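Side-chain contacts in EmGH1 (Erythrobacter marinus, PDB 5Z87), which probably hydrolyses beta-glucosidic bonds, as a member of glycoside hydrolase family 3: residues E541-A545 / G546-G550; Q112-V115 / V116-R120. All coordinates share one frame; numbering follows the deposited sequence.

In the fold
Following the chain from the N terminus, interaction 2 comes first: it ends helix 101-116 and leads toward strand 126-129, in the family's N-terminal, TIM-barrel domain. Interaction 1 follows more than 400 residues later, within the loop between strand 527-533 and helix 561-569 of the C-terminal domain. Each is local and made of consecutive residues, so the two run in series and neither nests nor crosses. Their centres are 36 Å apart and their nearest atoms about 24 Å, so they do not touch. Interaction 2 joins a helix end to the loop behind it, while interaction 1 folds a loop back on itself beside a second subunit.

Interaction 1 of 2, residues E541-A545 / G546-G550; sequences EAYFA and GDSRG
A chain reversal in the loop between strand 527-533 and helix 561-569 brings Ser548 against Tyr543. The end-to-end directions of 541-545 and 546-550 differ by 171°, so the two arms run almost antiparallel. Tyr543 N donates to Ser548 OG at 2.8 Å, with an N-H...O angle of 148°. Ser548 holds OG anti to its own nitrogen (chi1 173°), which carries the hydroxyl across to the other arm. There OG also lies obliquely beside the Tyr543 ring, 3.2 Å from CD1. Glu541 O covers one face of that ring, 3.5 Å above its plane and over its centre. Nearer the bend, Gly546 takes a positive phi and Ser548 N makes a weak hydrogen bond of 3.5 Å to Ala545 O, closing a beta-turn over 545-548. Putting an alanine at Ser548 would remove the hydroxyl and is likely to leave Tyr543 N without its acceptor, with the two arms less firmly joined.

At the bend itself and just beyond it, Arg549 grips Asp547 side-on in a salt bridge, both nitrogens meeting one oxygen. NH1 of Arg549 reaches the syn lone pair of Asp547 OD2 at 2.8 Å, whereas NE of Arg549 comes to OD2 from above the carboxylate plane at 3.1 Å. Asp547 OD1 and Arg549 NH2 bond to Asn650 and Tyr651 of the second subunit, whose Arg649 bonds to Tyr543 O and Gly546 O. Glu541, hydrogen-bonded to Tyr452, lines the pocket holding dithiothreitol, so this is a pocket-side loop of the C-terminal domain that also forms part of the dimer interface.

Interaction 2 of 2, residues Q112-V115 / V116-R120; sequences QQEV and VSRSR. With EDO (1,2-ethanediol), chain M.
Glu114 and Arg118 lie side by side and point the same way, one helical turn apart at the end of helix 101-116. Their carboxylate and guanidinium planes are 46° apart. The Glu114 chain bends at chi2 (-78°), bringing OE1 back to the edge of the guanidinium, where its anti side meets Arg118 NH2 in a salt bridge of 2.8 Å. Water 1 spans the same pair, donating to Glu114 OE1 at 2.8 Å and accepting from Arg118 NH1 at 2.8 Å. Arg118 runs extended from CG to NE, and its CG and CD pass close to Glu114 O.

That carbonyl is gripped from opposite faces of its plane. Arg118 NH2 reaches Glu114 O at 3.3 Å with a nearly straight N-H...O angle of 172°, and Ser117 OG donates to the same oxygen at 3.0 Å. NH2 of Arg118 therefore serves both the backbone and the side chain of Glu114, which restricts rotation of the guanidinium. A second salt bridge, from Arg118 NE to Glu79, gives the guanidinium another anionic partner, and Pro75 of helix 75-81 packs against both side chains.

The backbone records how the helix finishes. Val116 N bonds to Gln112 O at 2.7 Å in the regular i to i+4 pattern, but Val115 O then accepts from both Arg118 N at 3.0 Å and Ser119 N at 3.3 Å. The positive charge of Arg118 would probably also offset the partial negative charge of the helix end. The arrangement is a helix C-terminus reinforced by an i to i+4 salt bridge, in the beta-alpha-beta unit linking the adjacent parallel strands 91-93 and 126-129 of the TIM-barrel domain.

Interaction 1 of 2, residues E541-A545 / G546-G550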
ATOM      1  N   GLU A 541       7.508   1.054  18.727  1.00 25.83           N
ATOM      2  CA  GLU A 541       6.198   0.431  18.722  1.00 26.14           C
ATOM      3  C   GLU A 541       5.146   1.438  19.184  1.00 26.10           C
ATOM      4  O   GLU A 541       5.245   1.982  20.285  1.00 26.93           O
ATOM      5  CB  GLU A 541       6.229  -0.787  19.645  1.00 23.99           C
ATOM      6  CG  GLU A 541       4.892  -1.480  19.871  1.00 26.11           C
ATOM      7  CD  GLU A 541       5.023  -2.653  20.836  1.00 31.02           C
ATOM      8  OE1 GLU A 541       6.121  -2.863  21.396  1.00 25.53           O
ATOM      9  OE2 GLU A 541       4.023  -3.360  21.037  1.00 31.11           O
ATOM     10  N   ALA A 542       4.145   1.695  18.345  1.00 24.09           N
ATOM     11  CA  ALA A 542       3.040   2.577  18.728  1.00 24.46           C
ATOM     12  C   ALA A 542       2.057   1.782  19.577  1.00 29.68           C
ATOM     13  O   ALA A 542       1.314   0.946  19.048  1.00 27.82           O
ATOM     14  CB  ALA A 542       2.347   3.151  17.491  1.00 22.77           C
ATOM     15  N   TYR A 543       2.038   2.037  20.886  1.00 23.08           N
ATOM     16  CA  TYR A 543       1.208   1.224  21.758  1.00 25.68           C
ATOM     17  C   TYR A 543      -0.272   1.561  21.588  1.00 27.29           C
ATOM     18  O   TYR A 543      -0.663   2.580  20.998  1.00 22.55           O
ATOM     19  CB  TYR A 543       1.631   1.384  23.219  1.00 27.78           C
ATOM     20  CG  TYR A 543       3.127   1.240  23.431  1.00 37.68           C
ATOM     21  CD1 TYR A 543       3.931   2.358  23.619  1.00 39.26           C
ATOM     22  CD2 TYR A 543       3.737  -0.013  23.431  1.00 41.41           C
ATOM     23  CE1 TYR A 543       5.303   2.238  23.803  1.00 46.48           C
ATOM     24  CE2 TYR A 543       5.112  -0.145  23.623  1.00 36.79           C
ATOM     25  CZ  TYR A 543       5.888   0.988  23.804  1.00 47.84           C
ATOM     26  OH  TYR A 543       7.249   0.887  23.988  1.00 62.90           O
ATOM     27  N   PHE A 544      -1.099   0.664  22.125  1.00 22.43           N
ATOM     28  CA  PHE A 544      -2.549   0.782  22.024  1.00 22.45           C
ATOM     29  C   PHE A 544      -3.072   2.021  22.757  1.00 24.58           C
ATOM     30  O   PHE A 544      -3.950   2.736  22.246  1.00 17.83           O
ATOM     31  CB  PHE A 544      -3.184  -0.508  22.580  1.00 18.10           C
ATOM     32  CG  PHE A 544      -4.690  -0.528  22.537  1.00 23.81           C
ATOM     33  CD1 PHE A 544      -5.355  -0.982  21.409  1.00 17.58           C
ATOM     34  CD2 PHE A 544      -5.439  -0.105  23.629  1.00 19.35           C
ATOM     35  CE1 PHE A 544      -6.743  -1.000  21.356  1.00 21.18           C
ATOM     36  CE2 PHE A 544      -6.823  -0.120  23.587  1.00 24.85           C
ATOM     37  CZ  PHE A 544      -7.480  -0.570  22.443  1.00 21.79           C
ATOM     38  N   ALA A 545      -2.549   2.290  23.955  1.00 24.53           N
ATOM     39  CA  ALA A 545      -3.136   3.312  24.816  1.00 33.89           C
ATOM     40  C   ALA A 545      -2.846   4.715  24.300  1.00 24.32           C
ATOM     41  O   ALA A 545      -1.833   4.962  23.644  1.00 25.51           O
ATOM     42  CB  ALA A 545      -2.613   3.188  26.252  1.00 26.44           C
ATOM     43  N   GLY A 546      -3.755   5.635  24.627  1.00 23.71           N
ATOM     44  CA  GLY A 546      -3.558   7.049  24.362  1.00 24.06           C
ATOM     45  C   GLY A 546      -3.320   7.327  22.893  1.00 29.84           C
ATOM     46  O   GLY A 546      -3.980   6.761  22.014  1.00 32.24           O
ATOM     47  N   ASP A 547      -2.347   8.197  22.623  1.00 30.84           N
ATOM     48  CA  ASP A 547      -1.951   8.569  21.267  1.00 28.14           C
ATOM     49  C   ASP A 547      -0.479   8.234  21.058  1.00 28.33           C
ATOM     50  O   ASP A 547       0.299   9.071  20.595  1.00 27.43           O
ATOM     51  CB  ASP A 547      -2.218  10.062  21.026  1.00 31.58           C
ATOM     52  CG  ASP A 547      -2.021  10.478  19.566  1.00 32.66           C
ATOM     53  OD1 ASP A 547      -2.207   9.645  18.652  1.00 34.83           O
ATOM     54  OD2 ASP A 547      -1.671  11.651  19.339  1.00 25.92           O
ATOM     55  N   SER A 548      -0.091   7.015  21.428  1.00 28.62           N
ATOM     56  CA  SER A 548       1.289   6.571  21.292  1.00 26.81           C
ATOM     57  C   SER A 548       1.681   6.512  19.814  1.00 24.98           C
ATOM     58  O   SER A 548       0.923   6.020  18.978  1.00 29.64           O
ATOM     59  CB  SER A 548       1.436   5.198  21.962  1.00 24.43           C
ATOM     60  OG  SER A 548       2.718   4.630  21.740  1.00 36.08           O
ATOM     61  N   ARG A 549       2.871   7.021  19.483  1.00 20.12           N
ATOM     62  CA  ARG A 549       3.290   7.158  18.090  1.00 22.13           C
ATOM     63  C   ARG A 549       4.697   6.626  17.886  1.00 20.94           C
ATOM     64  O   ARG A 549       5.555   6.762  18.762  1.00 25.66           O
ATOM     65  CB  ARG A 549       3.237   8.617  17.620  1.00 23.62           C
ATOM     66  CG  ARG A 549       1.858   9.232  17.691  1.00 20.70           C
ATOM     67  CD  ARG A 549       1.843  10.548  17.027  1.00 14.91           C
ATOM     68  NE  ARG A 549       0.619  11.268  17.312  1.00 25.73           N
ATOM     69  CZ  ARG A 549       0.126  12.219  16.524  1.00 26.41           C
ATOM     70  NH1 ARG A 549      -1.000  12.841  16.848  1.00 18.37           N
ATOM     71  NH2 ARG A 549       0.763  12.541  15.406  1.00 20.72           N
ATOM     72  N   GLY A 550       4.932   6.040  16.715  1.00 19.99           N
ATOM     73  CA  GLY A 550       6.199   5.394  16.440  1.00 19.52           C
ATOM     74  C   GLY A 550       6.489   5.188  14.973  1.00 18.71           C
ATOM     75  O   GLY A 550       7.619   4.876  14.595  1.00 19.34           O
TER

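Interaction 2 of 2, residues Q112-V115 / V116-R120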
ATOM      1  N   GLN A 112       7.123 -19.003  41.838  1.00 22.55           N
ATOM      2  CA  GLN A 112       6.764 -20.340  41.383  1.00 25.63           C
ATOM      3  C   GLN A 112       6.299 -21.215  42.541  1.00 29.89           C
ATOM      4  O   GLN A 112       5.376 -22.023  42.381  1.00 24.04           O
ATOM      5  CB  GLN A 112       7.950 -20.975  40.666  1.00 26.39           C
ATOM      6  CG  GLN A 112       8.200 -20.386  39.293  1.00 28.83           C
ATOM      7  CD  GLN A 112       7.241 -20.918  38.249  1.00 26.31           C
ATOM      8  OE1 GLN A 112       6.027 -20.959  38.455  1.00 24.33           O
ATOM      9  NE2 GLN A 112       7.787 -21.350  37.124  1.00 19.80           N
ATOM     10  N   GLN A 113       6.919 -21.057  43.719  1.00 25.38           N
ATOM     11  CA  GLN A 113       6.509 -21.820  44.894  1.00 25.97           C
ATOM     12  C   GLN A 113       5.078 -21.476  45.281  1.00 31.76           C
ATOM     13  O   GLN A 113       4.300 -22.359  45.655  1.00 26.73           O
ATOM     14  CB  GLN A 113       7.484 -21.541  46.049  1.00 29.53           C
ATOM     15  CG  GLN A 113       7.421 -22.481  47.251  1.00 36.57           C
ATOM     16  CD  GLN A 113       8.506 -22.168  48.306  1.00 41.79           C
ATOM     17  OE1 GLN A 113       9.710 -22.269  48.031  1.00 42.40           O
ATOM     18  NE2 GLN A 113       8.077 -21.775  49.508  1.00 26.63           N
ATOM     19  N   GLU A 114       4.705 -20.193  45.169  1.00 29.00           N
ATOM     20  CA  GLU A 114       3.313 -19.792  45.379  1.00 29.76           C
ATOM     21  C   GLU A 114       2.389 -20.419  44.346  1.00 31.45           C
ATOM     22  O   GLU A 114       1.242 -20.771  44.653  1.00 31.10           O
ATOM     23  CB  GLU A 114       3.184 -18.272  45.310  1.00 20.78           C
ATOM     24  CG  GLU A 114       3.950 -17.535  46.362  1.00 31.85           C
ATOM     25  CD  GLU A 114       3.249 -17.558  47.711  1.00 43.11           C
ATOM     26  OE1 GLU A 114       2.100 -18.063  47.787  1.00 35.19           O
ATOM     27  OE2 GLU A 114       3.855 -17.066  48.690  1.00 44.48           O
ATOM     28  N   VAL A 115       2.856 -20.523  43.104  1.00 22.20           N
ATOM     29  CA  VAL A 115       2.039 -21.117  42.056  1.00 23.71           C
ATOM     30  C   VAL A 115       1.897 -22.613  42.294  1.00 25.57           C
ATOM     31  O   VAL A 115       0.790 -23.163  42.297  1.00 24.54           O
ATOM     32  CB  VAL A 115       2.655 -20.823  40.677  1.00 17.84           C
ATOM     33  CG1 VAL A 115       1.887 -21.534  39.578  1.00 19.31           C
ATOM     34  CG2 VAL A 115       2.733 -19.319  40.434  1.00 23.47           C
ATOM     35  N   VAL A 116       3.024 -23.287  42.503  1.00 26.53           N
ATOM     36  CA  VAL A 116       3.038 -24.742  42.622  1.00 26.80           C
ATOM     37  C   VAL A 116       2.252 -25.187  43.852  1.00 29.87           C
ATOM     38  O   VAL A 116       1.570 -26.221  43.836  1.00 30.91           O
ATOM     39  CB  VAL A 116       4.502 -25.232  42.643  1.00 27.12           C
ATOM     40  CG1 VAL A 116       4.657 -26.538  43.424  1.00 25.63           C
ATOM     41  CG2 VAL A 116       5.029 -25.385  41.207  1.00 24.24           C
ATOM     42  N   SER A 117       2.304 -24.400  44.925  1.00 24.91           N
ATOM     43  CA  SER A 117       1.573 -24.756  46.134  1.00 22.98           C
ATOM     44  C   SER A 117       0.068 -24.652  45.955  1.00 27.88           C
ATOM     45  O   SER A 117      -0.679 -25.189  46.778  1.00 29.92           O
ATOM     46  CB  SER A 117       1.997 -23.855  47.286  1.00 25.63           C
ATOM     47  OG  SER A 117       1.459 -22.567  47.057  1.00 30.96           O
ATOM     48  N   ARG A 118      -0.393 -23.958  44.917  1.00 27.31           N
ATOM     49  CA  ARG A 118      -1.821 -23.822  44.679  1.00 25.73           C
ATOM     50  C   ARG A 118      -2.369 -24.903  43.755  1.00 29.53           C
ATOM     51  O   ARG A 118      -3.526 -25.298  43.907  1.00 27.94           O
ATOM     52  CB  ARG A 118      -2.127 -22.434  44.111  1.00 28.21           C
ATOM     53  CG  ARG A 118      -2.267 -21.370  45.194  1.00 24.69           C
ATOM     54  CD  ARG A 118      -1.918 -19.973  44.685  1.00 29.16           C
ATOM     55  NE  ARG A 118      -2.390 -18.947  45.613  1.00 22.11           N
ATOM     56  CZ  ARG A 118      -1.614 -18.325  46.494  1.00 28.76           C
ATOM     57  NH1 ARG A 118      -2.134 -17.413  47.307  1.00 31.95           N
ATOM     58  NH2 ARG A 118      -0.320 -18.612  46.561  1.00 25.43           N
ATOM     59  N   SER A 119      -1.565 -25.398  42.816  1.00 28.02           N
ATOM     60  CA  SER A 119      -2.002 -26.452  41.911  1.00 27.19           C
ATOM     61  C   SER A 119      -2.028 -27.811  42.613  1.00 31.02           C
ATOM     62  O   SER A 119      -1.012 -28.264  43.151  1.00 26.78           O
ATOM     63  CB  SER A 119      -1.085 -26.520  40.693  1.00 25.80           C
ATOM     64  OG  SER A 119      -1.405 -27.639  39.878  1.00 20.59           O
ATOM     65  N   ARG A 120      -3.191 -28.472  42.564  1.00 28.31           N
ATOM     66  CA  ARG A 120      -3.340 -29.833  43.077  1.00 28.41           C
ATOM     67  C   ARG A 120      -2.253 -30.763  42.557  1.00 27.10           C
ATOM     68  O   ARG A 120      -1.896 -31.737  43.231  1.00 33.60           O
ATOM     69  CB  ARG A 120      -4.725 -30.365  42.695  1.00 28.39           C
ATOM     70  CG  ARG A 120      -5.190 -31.588  43.432  1.00 36.23           C
ATOM     71  CD  ARG A 120      -6.718 -31.716  43.389  1.00 32.77           C
ATOM     72  NE  ARG A 120      -7.240 -31.724  42.020  1.00 24.36           N
ATOM     73  CZ  ARG A 120      -7.905 -32.737  41.474  1.00 40.29           C
ATOM     74  NH1 ARG A 120      -8.127 -33.845  42.182  1.00 37.47           N
ATOM     75  NH2 ARG A 120      -8.338 -32.647  40.219  1.00 25.30           N
TER
HETATM   76  C1  EDO M 811      -1.818 -28.095  48.423  1.00 42.15           C
HETATM   77  O1  EDO M 811      -2.271 -27.692  47.121  1.00 37.31           O
HETATM   78  C2  EDO M 811      -2.084 -27.001  49.451  1.00 45.44           C
HETATM   79  O2  EDO M 811      -2.511 -27.602  50.680  1.00 43.79           O
HETATM   80  O   HOH W   1      -0.091 -17.005  49.197  1.00 41.28           O